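Local coordinates for transcription inhibitor protein Gfh1 (Thermus thermophilus, PDB 2F23) that inhibits all catalytic activities of RNA polymerase by partly occluding its substrate-binding site and preventing NTP binding, switching to its active orientation at lower pH, at residues E54-R57 with I58-R61; L19-E22 with R23-L26; A10-E13 with R14-Q18; S123-G126 with K127-G131. All coordinates share one frame; numbering follows the deposited sequence.

Interaction 1: E54-R57 with I58-R61; sequences EKAR and IEAR
Lys55 and Glu59, one turn apart on helix 46-71, are joined by an i to i+4 salt bridge of 2.7 Å between Lys55 NZ and Glu59 OE2. The ammonium group meets the carboxylate from above its plane, 43° out of it. Lysine suits the place because its long chain runs straight from CB to CE and turns only at the last torsion (chi4 -71°), which carries NZ over the glutamate. Ile58, four residues after Glu54, lays its CG1 branch against the Glu54 carbonyl oxygen, Ile58 CG1 to Glu54 O 3.3 Å, and its CD1 sits near Glu54 OE2. That carboxylate is held in turn by Arg57, which grips it side-on, Arg57 NE to Glu54 OE1 at 2.9 Å and Arg57 NH1 to Glu54 OE2 at 2.8 Å, both oxygens being met on their syn sides. Arg57 and Arg61 run side by side, their guanidinium planes 49° apart, and a water accepts from Arg57 NH2 at 3.1 Å and, weakly, from Arg61 NH1. Further out, Lys55, Ile58 and Arg61 meet helix 9-37, touching Thr30 and Leu33, Glu22, and Gln18 respectively. With two nitrogens on one carboxylate, the rotation of the Arg57 guanidinium is probably restricted, and the negative charge of Glu54 probably offsets part of the repulsion between the two neighbouring arginines.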
ATOM      1  N   GLU A  54      -2.868 -18.943   3.965  1.00 12.04           N
ATOM      2  CA  GLU A  54      -2.486 -18.143   2.806  1.00 10.88           C
ATOM      3  C   GLU A  54      -3.725 -17.633   2.073  1.00 11.06           C
ATOM      4  O   GLU A  54      -3.763 -16.483   1.630  1.00  9.43           O
ATOM      5  CB  GLU A  54      -1.599 -18.964   1.868  1.00 11.06           C
ATOM      6  CG  GLU A  54      -1.153 -18.235   0.598  1.00 13.54           C
ATOM      7  CD  GLU A  54      -0.375 -16.947   0.859  1.00 14.00           C
ATOM      8  OE1 GLU A  54      -0.022 -16.658   2.020  1.00 16.97           O
ATOM      9  OE2 GLU A  54      -0.108 -16.218  -0.118  1.00 19.16           O
ATOM     10  N   LYS A  55      -4.744 -18.481   1.953  1.00  9.25           N
ATOM     11  CA  LYS A  55      -5.975 -18.077   1.289  1.00 10.43           C
ATOM     12  C   LYS A  55      -6.593 -16.905   2.055  1.00 10.66           C
ATOM     13  O   LYS A  55      -7.046 -15.936   1.453  1.00 13.03           O
ATOM     14  CB  LYS A  55      -6.958 -19.257   1.234  1.00 11.46           C
ATOM     15  CG  LYS A  55      -8.275 -18.963   0.526  1.00 12.09           C
ATOM     16  CD  LYS A  55      -9.059 -20.253   0.296  1.00 14.50           C
ATOM     17  CE  LYS A  55     -10.400 -19.994  -0.372  1.00 14.29           C
ATOM     18  NZ  LYS A  55     -11.347 -19.326   0.551  1.00 15.03           N
ATOM     19  N   ALA A  56      -6.596 -16.991   3.382  1.00  9.92           N
ATOM     20  CA  ALA A  56      -7.166 -15.929   4.205  1.00 10.47           C
ATOM     21  C   ALA A  56      -6.359 -14.639   4.085  1.00 11.13           C
ATOM     22  O   ALA A  56      -6.928 -13.543   4.089  1.00 12.92           O
ATOM     23  CB  ALA A  56      -7.229 -16.370   5.662  1.00 10.48           C
ATOM     24  N   ARG A  57      -5.038 -14.769   3.986  1.00 10.98           N
ATOM     25  CA  ARG A  57      -4.175 -13.597   3.870  1.00 11.39           C
ATOM     26  C   ARG A  57      -4.534 -12.836   2.604  1.00 11.59           C
ATOM     27  O   ARG A  57      -4.657 -11.609   2.614  1.00 12.21           O
ATOM     28  CB  ARG A  57      -2.699 -14.008   3.818  1.00 10.38           C
ATOM     29  CG  ARG A  57      -1.727 -12.822   3.826  1.00 13.68           C
ATOM     30  CD  ARG A  57      -0.273 -13.268   3.750  1.00 14.61           C
ATOM     31  NE  ARG A  57       0.093 -13.768   2.428  1.00 15.15           N
ATOM     32  CZ  ARG A  57       0.291 -12.995   1.366  1.00 19.55           C
ATOM     33  NH1 ARG A  57       0.620 -13.536   0.202  1.00 19.05           N
ATOM     34  NH2 ARG A  57       0.166 -11.678   1.467  1.00 18.39           N
ATOM     35  N   ILE A  58      -4.711 -13.571   1.513  1.00 10.35           N
ATOM     36  CA  ILE A  58      -5.052 -12.955   0.234  1.00 10.79           C
ATOM     37  C   ILE A  58      -6.443 -12.333   0.283  1.00 11.49           C
ATOM     38  O   ILE A  58      -6.646 -11.207  -0.169  1.00 11.63           O
ATOM     39  CB  ILE A  58      -4.990 -13.991  -0.905  1.00  9.72           C
ATOM     40  CG1 ILE A  58      -3.563 -14.537  -1.020  1.00 12.74           C
ATOM     41  CG2 ILE A  58      -5.421 -13.346  -2.230  1.00 10.88           C
ATOM     42  CD1 ILE A  58      -3.451 -15.793  -1.861  1.00 13.04           C
ATOM     43  N   GLU A  59      -7.404 -13.068   0.833  1.00 11.68           N
ATOM     44  CA  GLU A  59      -8.768 -12.562   0.933  1.00 11.46           C
ATOM     45  C   GLU A  59      -8.829 -11.241   1.684  1.00 11.25           C
ATOM     46  O   GLU A  59      -9.588 -10.350   1.307  1.00 12.98           O
ATOM     47  CB  GLU A  59      -9.664 -13.592   1.619  1.00 14.15           C
ATOM     48  CG  GLU A  59      -9.789 -14.877   0.832  1.00 15.71           C
ATOM     49  CD  GLU A  59     -10.549 -15.947   1.580  1.00 20.62           C
ATOM     50  OE1 GLU A  59     -10.311 -16.102   2.795  1.00 23.60           O
ATOM     51  OE2 GLU A  59     -11.372 -16.640   0.949  1.00 24.20           O
ATOM     52  N   ALA A  60      -8.024 -11.110   2.736  1.00 11.02           N
ATOM     53  CA  ALA A  60      -7.999  -9.886   3.530  1.00 11.47           C
ATOM     54  C   ALA A  60      -7.483  -8.710   2.709  1.00 11.69           C
ATOM     55  O   ALA A  60      -7.961  -7.586   2.851  1.00 13.23           O
ATOM     56  CB  ALA A  60      -7.133 -10.079   4.768  1.00 12.64           C
ATOM     57  N   ARG A  61      -6.496  -8.963   1.856  1.00 10.83           N
ATOM     58  CA  ARG A  61      -5.947  -7.904   1.022  1.00  9.86           C
ATOM     59  C   ARG A  61      -7.001  -7.483   0.005  1.00 11.75           C
ATOM     60  O   ARG A  61      -7.202  -6.294  -0.237  1.00 10.85           O
ATOM     61  CB  ARG A  61      -4.681  -8.389   0.306  1.00 10.23           C
ATOM     62  CG  ARG A  61      -3.516  -8.692   1.242  1.00 12.22           C
ATOM     63  CD  ARG A  61      -2.388  -9.400   0.511  1.00 14.98           C
ATOM     64  NE  ARG A  61      -1.657  -8.528  -0.406  1.00 15.66           N
ATOM     65  CZ  ARG A  61      -0.789  -7.598  -0.023  1.00 17.71           C
ATOM     66  NH1 ARG A  61      -0.538  -7.408   1.265  1.00 20.02           N
ATOM     67  NH2 ARG A  61      -0.154  -6.869  -0.931  1.00 21.14           N
TER
HETATM   68  O   HOH W   1      -0.588  -9.691   3.741  1.00 18.77           O

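Interaction 2: L19-E22 with R23-L26; sequences LERE and RERL
From Leu19 to Leu26 the backbone is regular helix, its turns closed by i to i+4 bonds such as Arg23 N to Leu19 O at 2.9 Å and Leu26 N to Glu22 O, also 2.9 Å. Spacings of three and four residues along helix 9-37 therefore decide which side chains meet. Glu22 and Arg25, three apart, form a salt bridge of 2.7 Å between Glu22 OE2 and Arg25 NH1. The arginine chain is stretched from CG to NE while the glutamate folds back at chi2 (-57°), and the carboxylate and guanidinium planes stand 86° apart. A water bridges the same pair, donating to Glu22 OE1 at 2.6 Å and accepting from Arg25 NH1 at 2.8 Å, in the plane of the guanidinium. Arg23 is used differently. Leu19 covers one face of its guanidinium, Leu19 CD1 lying 3.9 Å above the plane and over its centre, so that leucine offers a greasy surface to the flat group. Glu20 OE1 approaches the edge of the same group but makes merely a long ion pair with Arg23 NE, 3.8 Å; the stronger partner is Glu66, in a salt bridge to NH2. Glu22 and Leu26 also touch helix 46-71, Glu22 on Ile58 and Ile62, Leu26 on Glu59 and Ile62. Glu22 is buried, yet Arg25 meets OE2 and the water meets OE1; this would be expected to favour the charged carboxylate and lessen the cost of burying it beside helix 46-71.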
ATOM      1  N   LEU A  19      -5.386  -5.272  -7.373  1.00 10.62           N
ATOM      2  CA  LEU A  19      -6.544  -6.104  -7.062  1.00 10.25           C
ATOM      3  C   LEU A  19      -6.651  -7.269  -8.048  1.00 12.44           C
ATOM      4  O   LEU A  19      -6.937  -8.395  -7.657  1.00 12.06           O
ATOM      5  CB  LEU A  19      -7.828  -5.272  -7.099  1.00  9.85           C
ATOM      6  CG  LEU A  19      -9.160  -6.013  -6.942  1.00  8.08           C
ATOM      7  CD1 LEU A  19      -9.153  -6.840  -5.668  1.00 12.36           C
ATOM      8  CD2 LEU A  19     -10.295  -4.999  -6.911  1.00 10.98           C
ATOM      9  N   GLU A  20      -6.419  -6.997  -9.327  1.00 13.93           N
ATOM     10  CA  GLU A  20      -6.493  -8.054 -10.329  1.00 16.39           C
ATOM     11  C   GLU A  20      -5.455  -9.130 -10.036  1.00 16.17           C
ATOM     12  O   GLU A  20      -5.738 -10.323 -10.151  1.00 17.67           O
ATOM     13  CB  GLU A  20      -6.270  -7.476 -11.727  1.00 18.71           C
ATOM     14  CG  GLU A  20      -7.301  -6.435 -12.126  1.00 24.76           C
ATOM     15  CD  GLU A  20      -8.698  -7.010 -12.272  1.00 28.45           C
ATOM     16  OE1 GLU A  20      -9.201  -7.632 -11.310  1.00 31.61           O
ATOM     17  OE2 GLU A  20      -9.299  -6.831 -13.351  1.00 31.33           O
ATOM     18  N   ARG A  21      -4.256  -8.705  -9.650  1.00 15.43           N
ATOM     19  CA  ARG A  21      -3.188  -9.644  -9.340  1.00 15.78           C
ATOM     20  C   ARG A  21      -3.558 -10.457  -8.103  1.00 15.28           C
ATOM     21  O   ARG A  21      -3.311 -11.660  -8.047  1.00 15.28           O
ATOM     22  CB  ARG A  21      -1.868  -8.896  -9.119  1.00 20.97           C
ATOM     23  CG  ARG A  21      -1.155  -8.477 -10.410  1.00 26.29           C
ATOM     24  CD  ARG A  21      -2.085  -7.734 -11.364  1.00 32.81           C
ATOM     25  NE  ARG A  21      -1.411  -7.266 -12.575  1.00 38.02           N
ATOM     26  CZ  ARG A  21      -0.453  -6.344 -12.594  1.00 38.60           C
ATOM     27  NH1 ARG A  21      -0.044  -5.782 -11.465  1.00 40.16           N
ATOM     28  NH2 ARG A  21       0.094  -5.978 -13.746  1.00 40.37           N
ATOM     29  N   GLU A  22      -4.168  -9.805  -7.118  1.00 13.73           N
ATOM     30  CA  GLU A  22      -4.562 -10.517  -5.909  1.00 13.67           C
ATOM     31  C   GLU A  22      -5.658 -11.544  -6.197  1.00 12.66           C
ATOM     32  O   GLU A  22      -5.684 -12.607  -5.582  1.00 12.57           O
ATOM     33  CB  GLU A  22      -5.032  -9.537  -4.829  1.00 15.39           C
ATOM     34  CG  GLU A  22      -3.911  -8.725  -4.196  1.00 21.04           C
ATOM     35  CD  GLU A  22      -2.832  -9.599  -3.590  1.00 23.92           C
ATOM     36  OE1 GLU A  22      -3.174 -10.537  -2.839  1.00 27.37           O
ATOM     37  OE2 GLU A  22      -1.639  -9.349  -3.860  1.00 28.50           O
ATOM     38  N   ARG A  23      -6.566 -11.230  -7.119  1.00 12.69           N
ATOM     39  CA  ARG A  23      -7.626 -12.178  -7.453  1.00 13.69           C
ATOM     40  C   ARG A  23      -7.004 -13.417  -8.093  1.00 14.46           C
ATOM     41  O   ARG A  23      -7.478 -14.538  -7.891  1.00 15.42           O
ATOM     42  CB  ARG A  23      -8.644 -11.563  -8.419  1.00 13.45           C
ATOM     43  CG  ARG A  23      -9.529 -10.472  -7.822  1.00 14.41           C
ATOM     44  CD  ARG A  23     -10.653 -10.133  -8.793  1.00 17.65           C
ATOM     45  NE  ARG A  23     -11.381  -8.909  -8.462  1.00 19.03           N
ATOM     46  CZ  ARG A  23     -12.136  -8.731  -7.382  1.00 20.93           C
ATOM     47  NH1 ARG A  23     -12.278  -9.700  -6.485  1.00 22.00           N
ATOM     48  NH2 ARG A  23     -12.770  -7.577  -7.213  1.00 20.22           N
ATOM     49  N   GLU A  24      -5.945 -13.210  -8.869  1.00 14.69           N
ATOM     50  CA  GLU A  24      -5.257 -14.318  -9.524  1.00 17.20           C
ATOM     51  C   GLU A  24      -4.644 -15.213  -8.454  1.00 15.97           C
ATOM     52  O   GLU A  24      -4.745 -16.440  -8.518  1.00 15.23           O
ATOM     53  CB  GLU A  24      -4.160 -13.789 -10.453  1.00 20.16           C
ATOM     54  CG  GLU A  24      -4.685 -12.999 -11.643  1.00 27.04           C
ATOM     55  CD  GLU A  24      -3.578 -12.359 -12.462  1.00 29.82           C
ATOM     56  OE1 GLU A  24      -3.893 -11.746 -13.505  1.00 33.39           O
ATOM     57  OE2 GLU A  24      -2.398 -12.460 -12.066  1.00 32.86           O
ATOM     58  N   ARG A  25      -4.016 -14.586  -7.465  1.00 14.69           N
ATOM     59  CA  ARG A  25      -3.395 -15.326  -6.377  1.00 14.08           C
ATOM     60  C   ARG A  25      -4.439 -16.077  -5.563  1.00 14.76           C
ATOM     61  O   ARG A  25      -4.178 -17.181  -5.081  1.00 13.91           O
ATOM     62  CB  ARG A  25      -2.611 -14.372  -5.476  1.00 15.68           C
ATOM     63  CG  ARG A  25      -1.459 -13.698  -6.203  1.00 18.42           C
ATOM     64  CD  ARG A  25      -0.816 -12.593  -5.387  1.00 24.16           C
ATOM     65  NE  ARG A  25       0.214 -11.908  -6.163  1.00 27.76           N
ATOM     66  CZ  ARG A  25       0.930 -10.880  -5.724  1.00 27.11           C
ATOM     67  NH1 ARG A  25       0.736 -10.405  -4.502  1.00 28.59           N
ATOM     68  NH2 ARG A  25       1.839 -10.322  -6.512  1.00 29.69           N
ATOM     69  N   LEU A  26      -5.621 -15.487  -5.414  1.00 12.80           N
ATOM     70  CA  LEU A  26      -6.687 -16.135  -4.654  1.00 12.48           C
ATOM     71  C   LEU A  26      -7.167 -17.390  -5.378  1.00 14.20           C
ATOM     72  O   LEU A  26      -7.423 -18.420  -4.750  1.00 13.05           O
ATOM     73  CB  LEU A  26      -7.867 -15.181  -4.451  1.00 15.01           C
ATOM     74  CG  LEU A  26      -9.056 -15.794  -3.703  1.00 13.95           C
ATOM     75  CD1 LEU A  26      -8.600 -16.294  -2.339  1.00 14.71           C
ATOM     76  CD2 LEU A  26     -10.165 -14.760  -3.555  1.00 14.58           C
TER
HETATM   77  O   HOH W   2      -0.749 -11.513  -2.443  1.00 26.77           O

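Interaction 3: A10-E13 with R14-Q18; sequences AGYE and RLMQQ
Glu13 and Gln17, one helical turn apart, are linked through a water that donates to both, at 3.1 Å to Glu13 OE2 and at 2.8 Å to Gln17 OE1. The two flat ends stand at 76° to one another, and two acceptors can share the water because each takes a different hydrogen. The glutamine chain, with CG set beside its own backbone N (chi1 -62°), passes close to the turn before it: Gln17 CG lies 2.9 Å from Glu13 O, the oxygen that also takes the backbone bond of Gln17 N. The other carbonyls of this turn are used in the same i to i+4 way, Met16 N reaching Tyr12 O at 2.9 Å. On the flank of the helix where Tyr12 and Met16 lie, these two side chains run side by side and point the same way. The methyl CE of Met16 meets the phenol end of the ring, 3.5 Å from Tyr12 OH and 3.9 Å from Tyr12 CZ, at a slant to the ring. Methionine is bent at chi2 and chi3, both near 60°, and that double turn folds its methyl back to the tyrosine; a flexible thioether is well suited to it. Both side chains, with Leu15, also rest on Leu69 of helix 46-71, while Leu15 and Arg14 touch strand 137-142 and Gln18 NE2 bonds Glu148. Apolar residues of helix 9-37 packed on helix 46-71 are what an antiparallel coiled-coil hairpin, as in GreA/GreB-family factors, requires, here at its end next to the C-terminal domain.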
ATOM      1  N   ALA A  10      -4.072   7.790 -11.492  1.00 10.00           N
ATOM      2  CA  ALA A  10      -2.940   6.876 -11.388  1.00  8.66           C
ATOM      3  C   ALA A  10      -3.061   5.989 -10.151  1.00  9.67           C
ATOM      4  O   ALA A  10      -2.789   4.792 -10.208  1.00  8.88           O
ATOM      5  CB  ALA A  10      -1.635   7.664 -11.337  1.00 10.59           C
ATOM      6  N   GLY A  11      -3.471   6.583  -9.034  1.00  8.59           N
ATOM      7  CA  GLY A  11      -3.614   5.820  -7.805  1.00  9.08           C
ATOM      8  C   GLY A  11      -4.661   4.735  -7.941  1.00  7.93           C
ATOM      9  O   GLY A  11      -4.469   3.607  -7.476  1.00  8.01           O
ATOM     10  N   TYR A  12      -5.781   5.085  -8.568  1.00  7.64           N
ATOM     11  CA  TYR A  12      -6.864   4.134  -8.783  1.00  6.96           C
ATOM     12  C   TYR A  12      -6.358   3.009  -9.682  1.00  8.49           C
ATOM     13  O   TYR A  12      -6.573   1.831  -9.400  1.00  9.01           O
ATOM     14  CB  TYR A  12      -8.054   4.828  -9.448  1.00  9.80           C
ATOM     15  CG  TYR A  12      -9.268   3.939  -9.593  1.00  9.31           C
ATOM     16  CD1 TYR A  12     -10.272   3.936  -8.627  1.00 10.47           C
ATOM     17  CD2 TYR A  12      -9.408   3.095 -10.693  1.00 14.22           C
ATOM     18  CE1 TYR A  12     -11.394   3.113  -8.757  1.00 14.95           C
ATOM     19  CE2 TYR A  12     -10.516   2.270 -10.831  1.00 16.57           C
ATOM     20  CZ  TYR A  12     -11.505   2.283  -9.862  1.00 16.76           C
ATOM     21  OH  TYR A  12     -12.600   1.456 -10.000  1.00 20.67           O
ATOM     22  N   GLU A  13      -5.686   3.386 -10.767  1.00  8.72           N
ATOM     23  CA  GLU A  13      -5.138   2.413 -11.710  1.00  8.51           C
ATOM     24  C   GLU A  13      -4.219   1.416 -11.014  1.00  9.32           C
ATOM     25  O   GLU A  13      -4.325   0.206 -11.218  1.00 10.38           O
ATOM     26  CB  GLU A  13      -4.347   3.119 -12.818  1.00 10.60           C
ATOM     27  CG  GLU A  13      -3.710   2.150 -13.822  1.00 12.92           C
ATOM     28  CD  GLU A  13      -2.942   2.858 -14.923  1.00 15.21           C
ATOM     29  OE1 GLU A  13      -3.424   3.907 -15.401  1.00 18.92           O
ATOM     30  OE2 GLU A  13      -1.868   2.360 -15.321  1.00 15.78           O
ATOM     31  N   ARG A  14      -3.308   1.923 -10.196  1.00 10.79           N
ATOM     32  CA  ARG A  14      -2.379   1.046  -9.500  1.00 10.80           C
ATOM     33  C   ARG A  14      -3.097   0.057  -8.591  1.00 10.24           C
ATOM     34  O   ARG A  14      -2.804  -1.135  -8.621  1.00 10.96           O
ATOM     35  CB  ARG A  14      -1.379   1.858  -8.680  1.00 15.49           C
ATOM     36  CG  ARG A  14      -0.533   2.808  -9.507  1.00 19.18           C
ATOM     37  CD  ARG A  14       0.606   3.412  -8.693  1.00 24.45           C
ATOM     38  NE  ARG A  14       1.789   2.555  -8.659  1.00 29.80           N
ATOM     39  CZ  ARG A  14       1.883   1.414  -7.983  1.00 31.36           C
ATOM     40  NH1 ARG A  14       0.860   0.973  -7.265  1.00 34.58           N
ATOM     41  NH2 ARG A  14       3.006   0.712  -8.024  1.00 33.41           N
ATOM     42  N   LEU A  15      -4.034   0.550  -7.785  1.00  9.19           N
ATOM     43  CA  LEU A  15      -4.761  -0.325  -6.880  1.00  9.61           C
ATOM     44  C   LEU A  15      -5.635  -1.342  -7.605  1.00  9.20           C
ATOM     45  O   LEU A  15      -5.759  -2.480  -7.154  1.00  9.47           O
ATOM     46  CB  LEU A  15      -5.603   0.505  -5.905  1.00 10.47           C
ATOM     47  CG  LEU A  15      -4.775   1.332  -4.918  1.00 11.83           C
ATOM     48  CD1 LEU A  15      -5.707   2.119  -4.017  1.00 13.18           C
ATOM     49  CD2 LEU A  15      -3.883   0.415  -4.089  1.00 13.41           C
ATOM     50  N   MET A  16      -6.250  -0.943  -8.716  1.00 10.55           N
ATOM     51  CA  MET A  16      -7.087  -1.882  -9.461  1.00 11.21           C
ATOM     52  C   MET A  16      -6.217  -2.979 -10.054  1.00 11.44           C
ATOM     53  O   MET A  16      -6.602  -4.150 -10.064  1.00 11.14           O
ATOM     54  CB  MET A  16      -7.858  -1.182 -10.583  1.00 12.96           C
ATOM     55  CG  MET A  16      -8.758  -2.122 -11.398  1.00 14.31           C
ATOM     56  SD  MET A  16     -10.044  -2.973 -10.412  1.00 13.43           S
ATOM     57  CE  MET A  16     -10.861  -1.552  -9.777  1.00 10.88           C
ATOM     58  N   GLN A  17      -5.046  -2.599 -10.555  1.00 11.14           N
ATOM     59  CA  GLN A  17      -4.126  -3.580 -11.123  1.00 12.51           C
ATOM     60  C   GLN A  17      -3.694  -4.525 -10.011  1.00 12.81           C
ATOM     61  O   GLN A  17      -3.602  -5.732 -10.217  1.00 12.48           O
ATOM     62  CB  GLN A  17      -2.898  -2.893 -11.729  1.00 14.69           C
ATOM     63  CG  GLN A  17      -3.235  -1.948 -12.874  1.00 20.30           C
ATOM     64  CD  GLN A  17      -2.030  -1.186 -13.390  1.00 21.65           C
ATOM     65  OE1 GLN A  17      -1.189  -0.733 -12.616  1.00 23.06           O
ATOM     66  NE2 GLN A  17      -1.951  -1.024 -14.706  1.00 25.79           N
ATOM     67  N   GLN A  18      -3.433  -3.974  -8.830  1.00 10.61           N
ATOM     68  CA  GLN A  18      -3.027  -4.803  -7.703  1.00 11.69           C
ATOM     69  C   GLN A  18      -4.152  -5.764  -7.340  1.00 11.28           C
ATOM     70  O   GLN A  18      -3.904  -6.931  -7.023  1.00 12.67           O
ATOM     71  CB  GLN A  18      -2.677  -3.942  -6.493  1.00 12.43           C
ATOM     72  CG  GLN A  18      -2.141  -4.758  -5.327  1.00 16.64           C
ATOM     73  CD  GLN A  18      -1.809  -3.911  -4.121  1.00 18.88           C
ATOM     74  OE1 GLN A  18      -1.235  -4.399  -3.147  1.00 21.85           O
ATOM     75  NE2 GLN A  18      -2.169  -2.634  -4.174  1.00 15.75           N
TER
HETATM   76  O   HOH W   3       0.489   1.178 -13.760  1.00 30.06           O

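Interaction 4: S123-G126 with K127-G131; sequences SPMG and KALLG
The peptide carbonyl of Gly126 is the flat group on which Leu129 and Leu130 converge, accepting from two donors. Leu130 N comes nearly head-on to Gly126 O at 3.1 Å, whereas Leu129 N, also 3.1 Å from Gly126 O, stands above the carbonyl plane, 66° out of it. At the other end, Lys127 N gives Ser123 O a bond of 2.9 Å that is almost straight (177°). Ser123 is the N-cap of helix 124-129: its OG, turned back by chi1 of 71°, accepts from Gly126 N at 3.0 Å and is also bonded to Ser120 O. A small hydroxyl on a short stem fits that task, and Pro124, which has no N-H to satisfy, suits the first turn. The aliphatic part of Lys127 passes Ser123 O on its way to Ala122 O, which NZ bonds. Met125 and Leu129 lie on the buried flank, Met125 CG to Leu129 CD1 4.3 Å, and touch Leu140 and Leu138 of strand 137-142. Leu129 N also bonds Met125 O weakly, so the sharing is consistent with a last turn that tightens toward 3-10 geometry, while the serine cap satisfies an amide that the first turn leaves without a helical carbonyl.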
ATOM      1  N   SER A 123      17.140  10.202  -0.756  1.00 11.00           N
ATOM      2  CA  SER A 123      16.983   8.792  -0.416  1.00 12.03           C
ATOM      3  C   SER A 123      15.955   8.147  -1.340  1.00 10.98           C
ATOM      4  O   SER A 123      15.186   8.838  -2.001  1.00 10.65           O
ATOM      5  CB  SER A 123      16.508   8.649   1.029  1.00 10.68           C
ATOM      6  OG  SER A 123      15.159   9.076   1.160  1.00 11.33           O
ATOM      7  N   PRO A 124      15.931   6.807  -1.402  1.00 12.99           N
ATOM      8  CA  PRO A 124      14.959   6.142  -2.272  1.00 11.42           C
ATOM      9  C   PRO A 124      13.520   6.562  -1.962  1.00 11.62           C
ATOM     10  O   PRO A 124      12.725   6.780  -2.868  1.00 12.24           O
ATOM     11  CB  PRO A 124      15.209   4.663  -1.994  1.00 13.47           C
ATOM     12  CG  PRO A 124      16.694   4.635  -1.762  1.00 13.16           C
ATOM     13  CD  PRO A 124      16.900   5.836  -0.858  1.00 14.03           C
ATOM     14  N   MET A 125      13.193   6.679  -0.678  1.00 11.07           N
ATOM     15  CA  MET A 125      11.843   7.075  -0.284  1.00 11.46           C
ATOM     16  C   MET A 125      11.590   8.528  -0.677  1.00 10.11           C
ATOM     17  O   MET A 125      10.536   8.860  -1.219  1.00  9.89           O
ATOM     18  CB  MET A 125      11.657   6.908   1.227  1.00 13.20           C
ATOM     19  CG  MET A 125      10.210   6.952   1.704  1.00 15.81           C
ATOM     20  SD  MET A 125      10.032   6.688   3.505  1.00 11.50           S
ATOM     21  CE  MET A 125      11.467   5.789   3.888  1.00 17.97           C
ATOM     22  N   GLY A 126      12.572   9.382  -0.403  1.00 10.88           N
ATOM     23  CA  GLY A 126      12.444  10.792  -0.726  1.00  9.64           C
ATOM     24  C   GLY A 126      12.201  11.031  -2.200  1.00 10.03           C
ATOM     25  O   GLY A 126      11.282  11.759  -2.574  1.00  9.66           O
ATOM     26  N   LYS A 127      13.027  10.418  -3.043  1.00 11.09           N
ATOM     27  CA  LYS A 127      12.881  10.584  -4.478  1.00 12.14           C
ATOM     28  C   LYS A 127      11.570  10.016  -4.991  1.00 10.93           C
ATOM     29  O   LYS A 127      11.019  10.507  -5.977  1.00 13.94           O
ATOM     30  CB  LYS A 127      14.045   9.923  -5.225  1.00 13.00           C
ATOM     31  CG  LYS A 127      15.348  10.717  -5.187  1.00 17.44           C
ATOM     32  CD  LYS A 127      16.281  10.276  -6.309  1.00 18.33           C
ATOM     33  CE  LYS A 127      17.550  11.120  -6.377  1.00 20.34           C
ATOM     34  NZ  LYS A 127      18.558  10.756  -5.348  1.00 20.58           N
ATOM     35  N   ALA A 128      11.072   8.979  -4.326  1.00 10.36           N
ATOM     36  CA  ALA A 128       9.822   8.348  -4.730  1.00 10.98           C
ATOM     37  C   ALA A 128       8.611   9.226  -4.410  1.00 10.86           C
ATOM     38  O   ALA A 128       7.561   9.093  -5.036  1.00 13.48           O
ATOM     39  CB  ALA A 128       9.681   6.991  -4.043  1.00 11.66           C
ATOM     40  N   LEU A 129       8.767  10.121  -3.440  1.00  9.85           N
ATOM     41  CA  LEU A 129       7.686  11.015  -3.022  1.00  9.26           C
ATOM     42  C   LEU A 129       7.638  12.312  -3.828  1.00  8.04           C
ATOM     43  O   LEU A 129       6.566  12.842  -4.114  1.00  7.35           O
ATOM     44  CB  LEU A 129       7.841  11.353  -1.535  1.00  9.26           C
ATOM     45  CG  LEU A 129       7.494  10.259  -0.522  1.00 10.67           C
ATOM     46  CD1 LEU A 129       8.085  10.599   0.839  1.00 12.32           C
ATOM     47  CD2 LEU A 129       5.981  10.114  -0.443  1.00 11.72           C
ATOM     48  N   LEU A 130       8.804  12.820  -4.203  1.00  9.19           N
ATOM     49  CA  LEU A 130       8.879  14.063  -4.961  1.00  8.37           C
ATOM     50  C   LEU A 130       7.967  14.122  -6.182  1.00  8.85           C
ATOM     51  O   LEU A 130       7.938  13.198  -7.000  1.00  9.66           O
ATOM     52  CB  LEU A 130      10.317  14.321  -5.412  1.00  7.88           C
ATOM     53  CG  LEU A 130      11.371  14.584  -4.336  1.00  8.18           C
ATOM     54  CD1 LEU A 130      12.733  14.779  -4.998  1.00 10.30           C
ATOM     55  CD2 LEU A 130      10.997  15.827  -3.540  1.00  8.64           C
ATOM     56  N   GLY A 131       7.218  15.215  -6.290  1.00  8.22           N
ATOM     57  CA  GLY A 131       6.344  15.417  -7.429  1.00  8.19           C
ATOM     58  C   GLY A 131       4.984  14.753  -7.396  1.00  7.40           C
ATOM     59  O   GLY A 131       4.220  14.867  -8.358  1.00 10.54           O
TER

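How the interactions relate
Interactions 3 and 2 follow one another directly along helix 9-37, their centres about 13 Å apart, and interaction 1 faces them from helix 46-71. Interactions 1 and 2 touch, with centres about 10 Å apart: Ile58 CG2 packs on Glu22 O at 3.4 Å, Glu59 CG on Leu26 CD1 at 3.7 Å, and Arg61 NE forms a weak, long ion pair with Glu22 OE1. Arg61 also reaches Gln18, joining interaction 1 to interaction 3. Interaction 4 belongs to the C-terminal domain; its nearest atoms are about 9 Å from interaction 3 but about 17 Å from interaction 1. Across the chain's centre from interaction 4 lie interactions 1 and 2, about 30 and 28 Å away between centres.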